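Local coordinates for HepC.19480.a.B1 (Helicobacter pylori, PDB 6MTZ), which is of unknown function but is probably a phosphoesterase of the DHH family, built from an N-terminal DHH domain and a C-terminal DHHA1 domain, at residues A[29-34]-A[128-133]; A[44-49]-A[70-75]; A[257-262]-A[291-296]; A[301-306]-A[317-322]. All coordinates share one frame; numbering follows the deposited sequence.

Contact 1: residues A[29-34]-A[128-133]; sequences KQFFKN and IVYEFL. With EDO (1,2-ethanediol), chain C.
The Phe31 ring has Leu133 over one face and Tyr130 at its edge. Leu133 CB stands 3.9 Å from the centroid of the Phe31 ring and only 9° off its normal, a CH-pi contact made almost over the middle of the ring. At the rim, Phe31 CZ meets Tyr130 CE1 at 4.0 Å, with the tyrosine atom near the phenylalanine plane and the two side chains crossing at about a right angle. The Phe32 ring is covered on one face by Phe31 CB, which lies 4.2 Å above its plane. The two methyls of Leu133 divide between the rings: CD1 touches Phe31 CD1 at 3.9 Å, while CD2 reaches Phe32 CE2, also at 3.9 Å. Leu133 thus lies between consecutive phenylalanines, its CB against one ring and its branched end against both. Tyr130 gets to Phe31 because its CG is anti to the backbone N (chi1 177°), which carries the ring along the helix flank, where its OH is hydrogen-bonded to Glu149. Farther along the helix surface, a 1,2-ethanediol, probably from the crystallisation liquor, gives a hydrogen bond from O2 to Glu131 OE1 (2.9 Å) and bonds Glu153 as well. All four touching residues are buried. Residues 29-34 form the link between helix 19-29 and strand 35-39 of the parallel sheet. They rest on helix 125-136, whose Val129 and Phe132 touch strand 95-102 of that sheet, while helix 145-159 packs against Tyr130.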
loop_
_atom_site.group_PDB
_atom_site.type_symbol
_atom_site.label_atom_id
_atom_site.label_comp_id
_atom_site.label_asym_id
_atom_site.label_seq_id
_atom_site.Cartn_x
_atom_site.Cartn_y
_atom_site.Cartn_z
ATOM N N LYS A 29 -4.415 5.250 -13.873
ATOM C CA LYS A 29 -4.901 4.003 -14.482
ATOM C C LYS A 29 -5.980 4.259 -15.531
ATOM O O LYS A 29 -6.260 3.375 -16.349
ATOM C CB LYS A 29 -5.442 3.044 -13.416
ATOM C CG LYS A 29 -4.352 2.292 -12.662
ATOM C CD LYS A 29 -4.790 1.917 -11.264
ATOM C CE LYS A 29 -5.234 0.485 -11.218
ATOM N NZ LYS A 29 -4.069 -0.392 -11.384
ATOM N N GLN A 30 -6.589 5.444 -15.538
ATOM C CA GLN A 30 -7.533 5.754 -16.600
ATOM C C GLN A 30 -6.835 6.074 -17.915
ATOM O O GLN A 30 -7.496 6.092 -18.957
ATOM C CB GLN A 30 -8.442 6.906 -16.165
ATOM C CG GLN A 30 -9.344 6.522 -14.965
ATOM C CD GLN A 30 -10.511 5.622 -15.367
ATOM O OE1 GLN A 30 -11.169 5.860 -16.384
ATOM N NE2 GLN A 30 -10.764 4.576 -14.575
ATOM N N PHE A 31 -5.515 6.278 -17.906
ATOM C CA PHE A 31 -4.805 6.675 -19.115
ATOM C C PHE A 31 -3.855 5.625 -19.657
ATOM O O PHE A 31 -3.642 5.583 -20.867
ATOM C CB PHE A 31 -4.024 7.977 -18.883
ATOM C CG PHE A 31 -4.912 9.185 -18.745
ATOM C CD1 PHE A 31 -5.467 9.513 -17.515
ATOM C CD2 PHE A 31 -5.225 9.964 -19.846
ATOM C CE1 PHE A 31 -6.317 10.618 -17.383
ATOM C CE2 PHE A 31 -6.069 11.053 -19.729
ATOM C CZ PHE A 31 -6.619 11.391 -18.495
ATOM N N PHE A 32 -3.292 4.763 -18.815
ATOM C CA PHE A 32 -2.171 3.927 -19.228
ATOM C C PHE A 32 -2.553 2.461 -19.168
ATOM O O PHE A 32 -2.883 1.947 -18.094
ATOM C CB PHE A 32 -0.948 4.213 -18.363
ATOM C CG PHE A 32 -0.406 5.589 -18.561
ATOM C CD1 PHE A 32 -0.126 6.053 -19.834
ATOM C CD2 PHE A 32 -0.181 6.419 -17.485
ATOM C CE1 PHE A 32 0.364 7.321 -20.028
ATOM C CE2 PHE A 32 0.318 7.687 -17.668
ATOM C CZ PHE A 32 0.585 8.138 -18.942
ATOM N N LYS A 33 -2.498 1.800 -20.328
ATOM C CA LYS A 33 -2.747 0.369 -20.412
ATOM C C LYS A 33 -1.641 -0.439 -19.743
ATOM O O LYS A 33 -1.915 -1.496 -19.165
ATOM C CB LYS A 33 -2.893 -0.048 -21.875
ATOM N N ASN A 34 -0.395 0.031 -19.806
ATOM C CA ASN A 34 0.742 -0.685 -19.232
ATOM C C ASN A 34 1.314 0.159 -18.099
ATOM O O ASN A 34 2.145 1.039 -18.343
ATOM C CB ASN A 34 1.784 -0.971 -20.294
ATOM C CG ASN A 34 1.166 -1.357 -21.621
ATOM O OD1 ASN A 34 1.399 -0.704 -22.642
ATOM N ND2 ASN A 34 0.371 -2.425 -21.615
ATOM N N ILE A 128 -3.312 17.988 -10.207
ATOM C CA ILE A 128 -2.106 18.181 -11.008
ATOM C C ILE A 128 -1.879 16.986 -11.938
ATOM O O ILE A 128 -1.643 17.155 -13.137
ATOM C CB ILE A 128 -0.882 18.424 -10.103
ATOM C CG1 ILE A 128 -1.079 19.655 -9.215
ATOM C CG2 ILE A 128 0.376 18.580 -10.950
ATOM C CD1 ILE A 128 0.004 19.807 -8.169
ATOM N N VAL A 129 -1.940 15.761 -11.397
ATOM C CA VAL A 129 -1.788 14.568 -12.235
ATOM C C VAL A 129 -2.810 14.578 -13.362
ATOM O O VAL A 129 -2.475 14.346 -14.530
ATOM C CB VAL A 129 -1.920 13.282 -11.399
ATOM C CG1 VAL A 129 -1.956 12.053 -12.332
ATOM C CG2 VAL A 129 -0.775 13.174 -10.401
ATOM N N TYR A 130 -4.079 14.827 -13.025
ATOM C CA TYR A 130 -5.125 14.739 -14.036
ATOM C C TYR A 130 -4.863 15.712 -15.178
ATOM O O TYR A 130 -4.930 15.345 -16.360
ATOM C CB TYR A 130 -6.510 14.996 -13.430
ATOM C CG TYR A 130 -7.566 14.979 -14.519
ATOM C CD1 TYR A 130 -7.901 13.796 -15.149
ATOM C CD2 TYR A 130 -8.158 16.164 -14.974
ATOM C CE1 TYR A 130 -8.852 13.770 -16.184
ATOM C CE2 TYR A 130 -9.107 16.156 -16.010
ATOM C CZ TYR A 130 -9.439 14.958 -16.616
ATOM O OH TYR A 130 -10.364 14.924 -17.641
ATOM N N GLU A 131 -4.537 16.956 -14.847
ATOM C CA GLU A 131 -4.367 17.946 -15.904
ATOM C C GLU A 131 -3.111 17.667 -16.717
ATOM O O GLU A 131 -3.110 17.840 -17.942
ATOM C CB GLU A 131 -4.382 19.355 -15.302
ATOM C CG GLU A 131 -5.845 19.837 -15.162
ATOM C CD GLU A 131 -6.106 20.921 -14.120
ATOM O OE1 GLU A 131 -7.298 21.223 -13.913
ATOM O OE2 GLU A 131 -5.161 21.467 -13.515
ATOM N N PHE A 132 -2.057 17.161 -16.078
ATOM C CA PHE A 132 -0.864 16.781 -16.833
ATOM C C PHE A 132 -1.147 15.612 -17.775
ATOM O O PHE A 132 -0.755 15.639 -18.946
ATOM C CB PHE A 132 0.288 16.439 -15.880
ATOM C CG PHE A 132 1.481 15.842 -16.570
ATOM C CD1 PHE A 132 2.414 16.660 -17.214
ATOM C CD2 PHE A 132 1.687 14.477 -16.567
ATOM C CE1 PHE A 132 3.524 16.111 -17.839
ATOM C CE2 PHE A 132 2.796 13.916 -17.206
ATOM C CZ PHE A 132 3.702 14.725 -17.845
ATOM N N LEU A 133 -1.803 14.557 -17.280
ATOM C CA LEU A 133 -2.080 13.418 -18.152
ATOM C C LEU A 133 -3.060 13.801 -19.257
ATOM O O LEU A 133 -2.871 13.422 -20.421
ATOM C CB LEU A 133 -2.615 12.230 -17.331
ATOM C CG LEU A 133 -1.627 11.675 -16.300
ATOM C CD1 LEU A 133 -2.154 10.385 -15.657
ATOM C CD2 LEU A 133 -0.265 11.438 -16.953
HETATM C C1 EDO C . -11.368 18.462 -12.778
HETATM O O1 EDO C . -11.983 19.518 -12.028
HETATM C C2 EDO C . -9.855 18.674 -12.834
HETATM O O2 EDO C . -9.459 19.258 -14.080
#

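Contact 2: residues A[44-49]-A[70-75]; sequences REVSAR and SDLNLN
Val46, on helix 43-59, faces a non-helical run in which Leu72, Asn73 and Leu74 are all extended, and the nearest CA pair, Val46 and Leu74, is 8.1 Å apart. The contact is a fork between two leucines. Val46 CG1 lies anti to its own N (chi1 172°) and touches Leu74 CD2 at 3.6 Å; the other branch, CG2, meets Leu72 CD2 at 3.9 Å, the two side chains reaching toward each other tip to tip. Each leucine offers the same methyl, CD2, to a different prong, and all three residues are buried. Beside this apolar patch the helix carries its own salt bridge: Arg49 NH2 donates to the anti lone pair of Glu45 OE2 over 2.6 Å, the oxygen lying 16° out of the guanidinium plane. Arg186 also pairs with that oxygen, and Glu52 with Arg49, so the charges are shared in a small network. Asn75 closes the run as N-cap of helix 76-85, its OD1 accepting from Glu78 N. This passage from strand to helix is at the C-terminal edge of a parallel sheet, where Rossmann-like folds place their sites. Asp71, with left-handed backbone angles, packs on Asp102, His103 and His104, a DHH sequence, and lies close to Asp18. The grouping is consistent with the metal-binding centre of DHH phosphoesterases.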
loop_
_atom_site.group_PDB
_atom_site.type_symbol
_atom_site.label_atom_id
_atom_site.label_comp_id
_atom_site.label_asym_id
_atom_site.label_seq_id
_atom_site.Cartn_x
_atom_site.Cartn_y
_atom_site.Cartn_z
ATOM N N ARG A 44 12.175 6.732 3.971
ATOM C CA ARG A 44 12.873 5.482 3.687
ATOM C C ARG A 44 12.100 4.664 2.656
ATOM O O ARG A 44 12.684 4.157 1.689
ATOM C CB ARG A 44 13.107 4.680 4.977
ATOM N N GLU A 45 10.778 4.571 2.813
ATOM C CA GLU A 45 9.979 3.842 1.834
ATOM C C GLU A 45 10.087 4.484 0.449
ATOM O O GLU A 45 10.163 3.776 -0.561
ATOM C CB GLU A 45 8.515 3.752 2.295
ATOM C CG GLU A 45 7.667 2.746 1.492
ATOM C CD GLU A 45 6.280 2.447 2.100
ATOM O OE1 GLU A 45 5.768 3.249 2.911
ATOM O OE2 GLU A 45 5.684 1.400 1.744
ATOM N N VAL A 46 10.118 5.820 0.377
ATOM C CA VAL A 46 10.202 6.485 -0.929
ATOM C C VAL A 46 11.460 6.046 -1.670
ATOM O O VAL A 46 11.415 5.702 -2.860
ATOM C CB VAL A 46 10.156 8.015 -0.769
ATOM C CG1 VAL A 46 10.440 8.689 -2.110
ATOM C CG2 VAL A 46 8.803 8.456 -0.221
ATOM N N SER A 47 12.598 6.031 -0.967
ATOM C CA SER A 47 13.845 5.598 -1.589
ATOM C C SER A 47 13.766 4.143 -2.014
ATOM O O SER A 47 14.261 3.776 -3.088
ATOM C CB SER A 47 15.019 5.817 -0.634
ATOM O OG SER A 47 15.267 7.201 -0.483
ATOM N N ALA A 48 13.133 3.297 -1.193
ATOM C CA ALA A 48 12.996 1.894 -1.568
ATOM C C ALA A 48 12.205 1.752 -2.859
ATOM O O ALA A 48 12.586 0.981 -3.747
ATOM C CB ALA A 48 12.330 1.101 -0.446
ATOM N N ARG A 49 11.110 2.502 -2.992
ATOM C CA ARG A 49 10.311 2.389 -4.205
ATOM C C ARG A 49 11.071 2.923 -5.412
ATOM O O ARG A 49 10.921 2.392 -6.517
ATOM C CB ARG A 49 8.970 3.105 -4.039
ATOM C CG ARG A 49 8.112 2.683 -2.815
ATOM C CD ARG A 49 7.788 1.183 -2.763
ATOM N NE ARG A 49 7.110 0.824 -1.516
ATOM C CZ ARG A 49 7.210 -0.359 -0.908
ATOM N NH1 ARG A 49 7.953 -1.316 -1.432
ATOM N NH2 ARG A 49 6.564 -0.589 0.231
ATOM N N SER A 70 4.025 11.282 -7.741
ATOM C CA SER A 70 2.972 12.220 -7.377
ATOM C C SER A 70 2.797 12.246 -5.868
ATOM O O SER A 70 2.868 11.201 -5.213
ATOM C CB SER A 70 1.628 11.850 -8.033
ATOM O OG SER A 70 1.313 10.491 -7.775
ATOM N N ASP A 71 2.581 13.454 -5.329
ATOM C CA ASP A 71 2.182 13.678 -3.943
ATOM C C ASP A 71 3.288 13.330 -2.954
ATOM O O ASP A 71 3.019 13.013 -1.787
ATOM C CB ASP A 71 0.906 12.897 -3.601
ATOM C CG ASP A 71 0.182 13.464 -2.399
ATOM O OD1 ASP A 71 0.305 14.698 -2.153
ATOM O OD2 ASP A 71 -0.492 12.673 -1.696
ATOM N N LEU A 72 4.529 13.360 -3.407
ATOM C CA LEU A 72 5.678 13.106 -2.555
ATOM C C LEU A 72 6.716 14.173 -2.846
ATOM O O LEU A 72 6.864 14.601 -3.997
ATOM C CB LEU A 72 6.261 11.721 -2.819
ATOM C CG LEU A 72 5.366 10.515 -2.531
ATOM C CD1 LEU A 72 5.817 9.341 -3.377
ATOM C CD2 LEU A 72 5.404 10.133 -1.053
ATOM N N ASN A 73 7.422 14.623 -1.822
ATOM C CA ASN A 73 8.570 15.475 -2.077
ATOM C C ASN A 73 9.831 14.676 -1.814
ATOM O O ASN A 73 9.867 13.832 -0.914
ATOM C CB ASN A 73 8.540 16.770 -1.262
ATOM C CG ASN A 73 8.671 16.554 0.207
ATOM O OD1 ASN A 73 7.970 15.731 0.792
ATOM N ND2 ASN A 73 9.559 17.325 0.835
ATOM N N LEU A 74 10.837 14.895 -2.650
ATOM C CA LEU A 74 12.121 14.231 -2.526
ATOM C C LEU A 74 13.114 15.205 -1.917
ATOM O O LEU A 74 13.033 16.418 -2.144
ATOM C CB LEU A 74 12.619 13.740 -3.892
ATOM C CG LEU A 74 11.643 12.920 -4.756
ATOM C CD1 LEU A 74 12.240 12.619 -6.133
ATOM C CD2 LEU A 74 11.259 11.631 -4.059
ATOM N N ASN A 75 14.040 14.678 -1.119
ATOM C CA ASN A 75 15.154 15.525 -0.734
ATOM C C ASN A 75 16.144 15.602 -1.888
ATOM O O ASN A 75 16.054 14.850 -2.865
ATOM C CB ASN A 75 15.834 15.009 0.532
ATOM C CG ASN A 75 15.923 13.506 0.572
ATOM O OD1 ASN A 75 16.627 12.889 -0.230
ATOM N ND2 ASN A 75 15.214 12.902 1.519
#

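Contact 3: residues A[257-262]-A[291-296]; sequences CSVYYQ and FYIDVN
Val259 CG2 is the bump at the centre of this contact, directed at the notch between Phe291 and Ile293. On one flank it meets Ile293 CG2 at 4.1 Å, methyl against methyl, with the two side chains crossing at about a right angle. On the other it stands 4.5 Å from Phe291 CZ, a looser touch. The phenylalanine is itself a wedge: its CZ enters the hollow between Val259 and Tyr261, coming to 4.0 Å from Tyr261 CB, and its CE1 is hardly farther from that carbon. Phe291 CG sits between the backbone N and the carbonyl carbon (chi1 64°), which swings the ring over toward strand 258-261. These strands are not paired directly. Strand 264-270 runs between them, antiparallel to the first and parallel to the second, and the connection from it through helix 276-285 to strand 291-295 is a beta-alpha-beta crossover in the mixed sheet of the probable DHHA1 domain. The short axes approach to 9.0 Å and their directions differ by 111°, so the sheet is strongly twisted here and the side chains bridge across the middle strand. Tyr261 contributes only its CB to the wedge; with CG anti to N its ring leaves Phe291 and runs to helix 311-318, touching Leu314 and Cys318, while Gln262 CG covers one face of it, 3.7 Å above the plane. Phe352 of helix 341-353 packs on both Val259 and Ile293, and Leu268 of the middle strand touches Ile293.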
loop_
_atom_site.group_PDB
_atom_site.type_symbol
_atom_site.label_atom_id
_atom_site.label_comp_id
_atom_site.label_asym_id
_atom_site.label_seq_id
_atom_site.Cartn_x
_atom_site.Cartn_y
_atom_site.Cartn_z
ATOM N N CYS A 257 7.373 -17.588 2.875
ATOM C CA CYS A 257 7.239 -17.110 4.248
ATOM C C CYS A 257 7.464 -18.198 5.296
ATOM O O CYS A 257 7.188 -17.965 6.479
ATOM C CB CYS A 257 5.868 -16.460 4.449
ATOM S SG CYS A 257 5.565 -15.087 3.299
ATOM N N SER A 258 7.979 -19.362 4.897
ATOM C CA SER A 258 8.153 -20.472 5.826
ATOM C C SER A 258 9.436 -20.305 6.624
ATOM O O SER A 258 10.486 -19.978 6.067
ATOM C CB SER A 258 8.191 -21.796 5.083
ATOM O OG SER A 258 6.889 -22.237 4.798
ATOM N N VAL A 259 9.349 -20.540 7.927
ATOM C CA VAL A 259 10.504 -20.498 8.810
ATOM C C VAL A 259 10.454 -21.740 9.689
ATOM O O VAL A 259 9.398 -22.347 9.885
ATOM C CB VAL A 259 10.539 -19.203 9.656
ATOM C CG1 VAL A 259 10.998 -18.035 8.792
ATOM C CG2 VAL A 259 9.154 -18.910 10.247
ATOM N N TYR A 260 11.616 -22.126 10.216
ATOM C CA TYR A 260 11.760 -23.422 10.877
ATOM C C TYR A 260 12.437 -23.249 12.226
ATOM O O TYR A 260 13.591 -22.815 12.298
ATOM C CB TYR A 260 12.537 -24.395 9.988
ATOM C CG TYR A 260 11.853 -24.560 8.644
ATOM C CD1 TYR A 260 12.125 -23.686 7.591
ATOM C CD2 TYR A 260 10.899 -25.559 8.441
ATOM C CE1 TYR A 260 11.489 -23.816 6.367
ATOM C CE2 TYR A 260 10.252 -25.693 7.215
ATOM C CZ TYR A 260 10.557 -24.819 6.184
ATOM O OH TYR A 260 9.934 -24.944 4.964
ATOM N N TYR A 261 11.708 -23.578 13.288
ATOM C CA TYR A 261 12.213 -23.584 14.657
ATOM C C TYR A 261 12.287 -25.032 15.125
ATOM O O TYR A 261 11.249 -25.671 15.350
ATOM C CB TYR A 261 11.311 -22.756 15.570
ATOM C CG TYR A 261 11.664 -22.882 17.039
ATOM C CD1 TYR A 261 12.747 -22.192 17.573
ATOM C CD2 TYR A 261 10.907 -23.684 17.893
ATOM C CE1 TYR A 261 13.072 -22.300 18.912
ATOM C CE2 TYR A 261 11.226 -23.804 19.229
ATOM C CZ TYR A 261 12.314 -23.115 19.731
ATOM O OH TYR A 261 12.630 -23.215 21.057
ATOM N N GLN A 262 13.506 -25.548 15.274
ATOM C CA GLN A 262 13.745 -26.927 15.708
ATOM C C GLN A 262 13.023 -27.848 14.743
ATOM O O GLN A 262 13.369 -27.852 13.543
ATOM C CB GLN A 262 13.337 -27.079 17.175
ATOM C CG GLN A 262 14.047 -26.159 18.130
ATOM C CD GLN A 262 13.795 -26.535 19.578
ATOM O OE1 GLN A 262 12.802 -27.196 19.898
ATOM N NE2 GLN A 262 14.699 -26.126 20.460
ATOM N N PHE A 291 3.212 -23.059 13.852
ATOM C CA PHE A 291 3.029 -21.782 14.518
ATOM C C PHE A 291 2.985 -20.675 13.489
ATOM O O PHE A 291 3.316 -20.855 12.314
ATOM C CB PHE A 291 4.121 -21.520 15.562
ATOM C CG PHE A 291 5.498 -21.393 14.991
ATOM C CD1 PHE A 291 6.238 -22.527 14.668
ATOM C CD2 PHE A 291 6.067 -20.138 14.796
ATOM C CE1 PHE A 291 7.527 -22.418 14.151
ATOM C CE2 PHE A 291 7.353 -20.006 14.271
ATOM C CZ PHE A 291 8.088 -21.148 13.947
ATOM N N TYR A 292 2.550 -19.520 13.958
ATOM C CA TYR A 292 2.481 -18.312 13.168
ATOM C C TYR A 292 3.284 -17.261 13.909
ATOM O O TYR A 292 3.231 -17.190 15.141
ATOM C CB TYR A 292 1.015 -17.877 12.966
ATOM C CG TYR A 292 0.837 -16.765 11.964
ATOM C CD1 TYR A 292 1.113 -15.452 12.307
ATOM C CD2 TYR A 292 0.399 -17.028 10.672
ATOM C CE1 TYR A 292 0.966 -14.429 11.394
ATOM C CE2 TYR A 292 0.252 -16.013 9.750
ATOM C CZ TYR A 292 0.536 -14.712 10.123
ATOM O OH TYR A 292 0.400 -13.684 9.228
ATOM N N ILE A 293 4.063 -16.472 13.171
ATOM C CA ILE A 293 4.895 -15.451 13.791
ATOM C C ILE A 293 4.813 -14.185 12.946
ATOM O O ILE A 293 4.971 -14.233 11.723
ATOM C CB ILE A 293 6.347 -15.938 13.970
ATOM C CG1 ILE A 293 7.228 -14.838 14.564
ATOM C CG2 ILE A 293 6.934 -16.473 12.651
ATOM C CD1 ILE A 293 8.615 -15.322 14.962
ATOM N N ASP A 294 4.505 -13.065 13.595
ATOM C CA ASP A 294 4.490 -11.750 12.970
ATOM C C ASP A 294 5.475 -10.846 13.699
ATOM O O ASP A 294 5.553 -10.862 14.932
ATOM C CB ASP A 294 3.082 -11.134 12.998
ATOM C CG ASP A 294 3.003 -9.808 12.269
ATOM O OD1 ASP A 294 2.991 -9.797 11.015
ATOM O OD2 ASP A 294 2.940 -8.772 12.955
ATOM N N VAL A 295 6.241 -10.079 12.928
ATOM C CA VAL A 295 7.182 -9.096 13.453
ATOM C C VAL A 295 6.791 -7.729 12.911
ATOM O O VAL A 295 6.309 -7.612 11.779
ATOM C CB VAL A 295 8.637 -9.437 13.059
ATOM C CG1 VAL A 295 9.622 -8.584 13.848
ATOM C CG2 VAL A 295 8.902 -10.920 13.268
ATOM N N ASN A 296 6.992 -6.687 13.716
ATOM C CA ASN A 296 6.796 -5.328 13.220
ATOM C C ASN A 296 8.148 -4.621 13.109
ATOM O O ASN A 296 9.199 -5.193 13.396
ATOM C CB ASN A 296 5.793 -4.552 14.090
ATOM C CG ASN A 296 6.301 -4.266 15.509
ATOM O OD1 ASN A 296 7.493 -4.381 15.802
ATOM N ND2 ASN A 296 5.374 -3.870 16.397
#

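Contact 4: residues A[301-306]-A[317-322]; sequences VSLRAN and MCFNGG
Phe319 meets the strand through two aliphatic side chains, Val301 and Leu303, both crossing it at about a right angle. Val301 CG2 lies 4.3 Å from the centroid of the Phe319 ring, 17° off its normal, which makes a CH-pi contact; Val301 CG1 adds a touch on CD2 over the same face. The opposite face is covered by Cys318 CB, 3.6 Å above the plane, so the ring is sandwiched between its chain neighbour and the sheet. Leu303 CD1 touches Phe319 CD2 at 3.9 Å, neither squarely over the face nor at the edge. Ile293 and Ile351 also pack on Phe319, which is buried. The other flank is looser. Asn320, with left-handed backbone angles, is exposed, and the partly exposed Gly321 and Gly322 make no contact with residues 301-306. On the sheet's far side the partly exposed Arg304 folds back on its own strand: NH1 donates to Leu303 O at 2.8 Å, the donor standing 60° out of the carbonyl plane, and NE is hydrogen-bonded to Ser276 OG. Phe319 thus plugs the exit of helix 311-318 into the sheet just before Gly321 and Gly322, which open a Gly-Gly-Gly-His sequence consistent with the substrate-binding motif of DHHA1 domains.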
loop_
_atom_site.group_PDB
_atom_site.type_symbol
_atom_site.label_atom_id
_atom_site.label_comp_id
_atom_site.label_asym_id
_atom_site.label_seq_id
_atom_site.Cartn_x
_atom_site.Cartn_y
_atom_site.Cartn_z
ATOM N N VAL A 301 7.437 -9.060 18.514
ATOM C CA VAL A 301 7.042 -10.335 17.924
ATOM C C VAL A 301 5.741 -10.800 18.563
ATOM O O VAL A 301 5.579 -10.723 19.784
ATOM C CB VAL A 301 8.142 -11.404 18.113
ATOM C CG1 VAL A 301 7.688 -12.756 17.546
ATOM C CG2 VAL A 301 9.435 -10.954 17.459
ATOM N N SER A 302 4.824 -11.300 17.736
ATOM C CA SER A 302 3.617 -11.986 18.185
ATOM C C SER A 302 3.640 -13.411 17.657
ATOM O O SER A 302 3.865 -13.627 16.460
ATOM C CB SER A 302 2.352 -11.274 17.696
ATOM O OG SER A 302 2.295 -9.949 18.187
ATOM N N LEU A 303 3.409 -14.380 18.540
ATOM C CA LEU A 303 3.385 -15.782 18.152
ATOM C C LEU A 303 2.047 -16.396 18.530
ATOM O O LEU A 303 1.469 -16.065 19.567
ATOM C CB LEU A 303 4.535 -16.573 18.801
ATOM C CG LEU A 303 5.943 -16.329 18.235
ATOM C CD1 LEU A 303 6.872 -15.903 19.344
ATOM C CD2 LEU A 303 6.499 -17.567 17.521
ATOM N N ARG A 304 1.544 -17.263 17.660
ATOM C CA ARG A 304 0.325 -18.011 17.916
ATOM C C ARG A 304 0.569 -19.444 17.487
ATOM O O ARG A 304 1.385 -19.707 16.593
ATOM C CB ARG A 304 -0.887 -17.446 17.154
ATOM C CG ARG A 304 -1.274 -16.028 17.522
ATOM C CD ARG A 304 -1.909 -15.946 18.910
ATOM N NE ARG A 304 -2.332 -14.578 19.190
ATOM C CZ ARG A 304 -1.496 -13.582 19.484
ATOM N NH1 ARG A 304 -0.185 -13.792 19.556
ATOM N NH2 ARG A 304 -1.973 -12.366 19.706
ATOM N N ALA A 305 -0.142 -20.366 18.132
ATOM C CA ALA A 305 -0.125 -21.770 17.754
ATOM C C ALA A 305 -1.522 -22.363 17.912
ATOM O O ALA A 305 -2.453 -21.716 18.402
ATOM C CB ALA A 305 0.896 -22.558 18.579
ATOM N N ASN A 306 -1.665 -23.612 17.479
ATOM C CA ASN A 306 -2.934 -24.324 17.551
ATOM C C ASN A 306 -2.749 -25.658 18.265
ATOM O O ASN A 306 -3.401 -26.650 17.930
ATOM C CB ASN A 306 -3.530 -24.519 16.155
ATOM C CG ASN A 306 -5.007 -24.885 16.186
ATOM O OD1 ASN A 306 -5.670 -24.765 17.217
ATOM N ND2 ASN A 306 -5.526 -25.339 15.050
ATOM N N MET A 317 13.055 -18.770 24.303
ATOM C CA MET A 317 14.340 -19.231 23.794
ATOM C C MET A 317 14.917 -18.249 22.788
ATOM O O MET A 317 16.143 -18.132 22.674
ATOM C CB MET A 317 14.196 -20.612 23.155
ATOM N N CYS A 318 14.056 -17.518 22.079
ATOM C CA CYS A 318 14.464 -16.731 20.929
ATOM C C CYS A 318 14.244 -15.235 21.067
ATOM O O CYS A 318 15.019 -14.466 20.496
ATOM C CB CYS A 318 13.720 -17.216 19.680
ATOM S SG CYS A 318 14.098 -18.920 19.241
ATOM N N PHE A 319 13.210 -14.791 21.783
ATOM C CA PHE A 319 12.828 -13.382 21.734
ATOM C C PHE A 319 12.661 -12.775 23.123
ATOM O O PHE A 319 11.897 -11.818 23.287
ATOM C CB PHE A 319 11.542 -13.195 20.921
ATOM C CG PHE A 319 11.551 -13.909 19.592
ATOM C CD1 PHE A 319 12.451 -13.549 18.600
ATOM C CD2 PHE A 319 10.665 -14.942 19.339
ATOM C CE1 PHE A 319 12.461 -14.210 17.376
ATOM C CE2 PHE A 319 10.672 -15.602 18.117
ATOM C CZ PHE A 319 11.564 -15.237 17.138
ATOM N N ASN A 320 13.357 -13.314 24.132
ATOM C CA ASN A 320 13.307 -12.776 25.498
ATOM C C ASN A 320 11.871 -12.500 25.945
ATOM O O ASN A 320 11.586 -11.504 26.615
ATOM C CB ASN A 320 14.153 -11.504 25.619
ATOM C CG ASN A 320 15.635 -11.792 25.705
ATOM O OD1 ASN A 320 16.083 -12.576 26.547
ATOM N ND2 ASN A 320 16.409 -11.163 24.824
ATOM N N GLY A 321 10.947 -13.373 25.550
ATOM C CA GLY A 321 9.543 -13.120 25.805
ATOM C C GLY A 321 8.813 -14.267 26.473
ATOM O O GLY A 321 9.441 -15.176 27.023
ATOM N N GLY A 322 7.487 -14.234 26.424
ATOM C CA GLY A 322 6.692 -15.242 27.097
ATOM C C GLY A 322 5.228 -15.084 26.760
ATOM O O GLY A 322 4.855 -14.321 25.865
#

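From the N terminus, contact 1 opens in the link after helix 19-29 and closes at helix 125-136, so its loop takes in most of the parallel-sheet domain. Contact 2 is nested inside that loop, joining helix 43-59 to the end of strand 64-70; the two touch where Val129 CG2 meets Ser70 CB at 3.6 Å. Contacts 3 and 4 follow in series in the mixed-sheet domain, contact 3 spanning a beta-alpha-beta unit and contact 4 a shorter strand-to-helix loop. Strands 291-295 and 300-305 are antiparallel neighbours, probably bonded through Tyr292 N and Arg304 O. Centres of contacts 1 and 4 are about 47 Å apart, on opposite sides of the chain's centre.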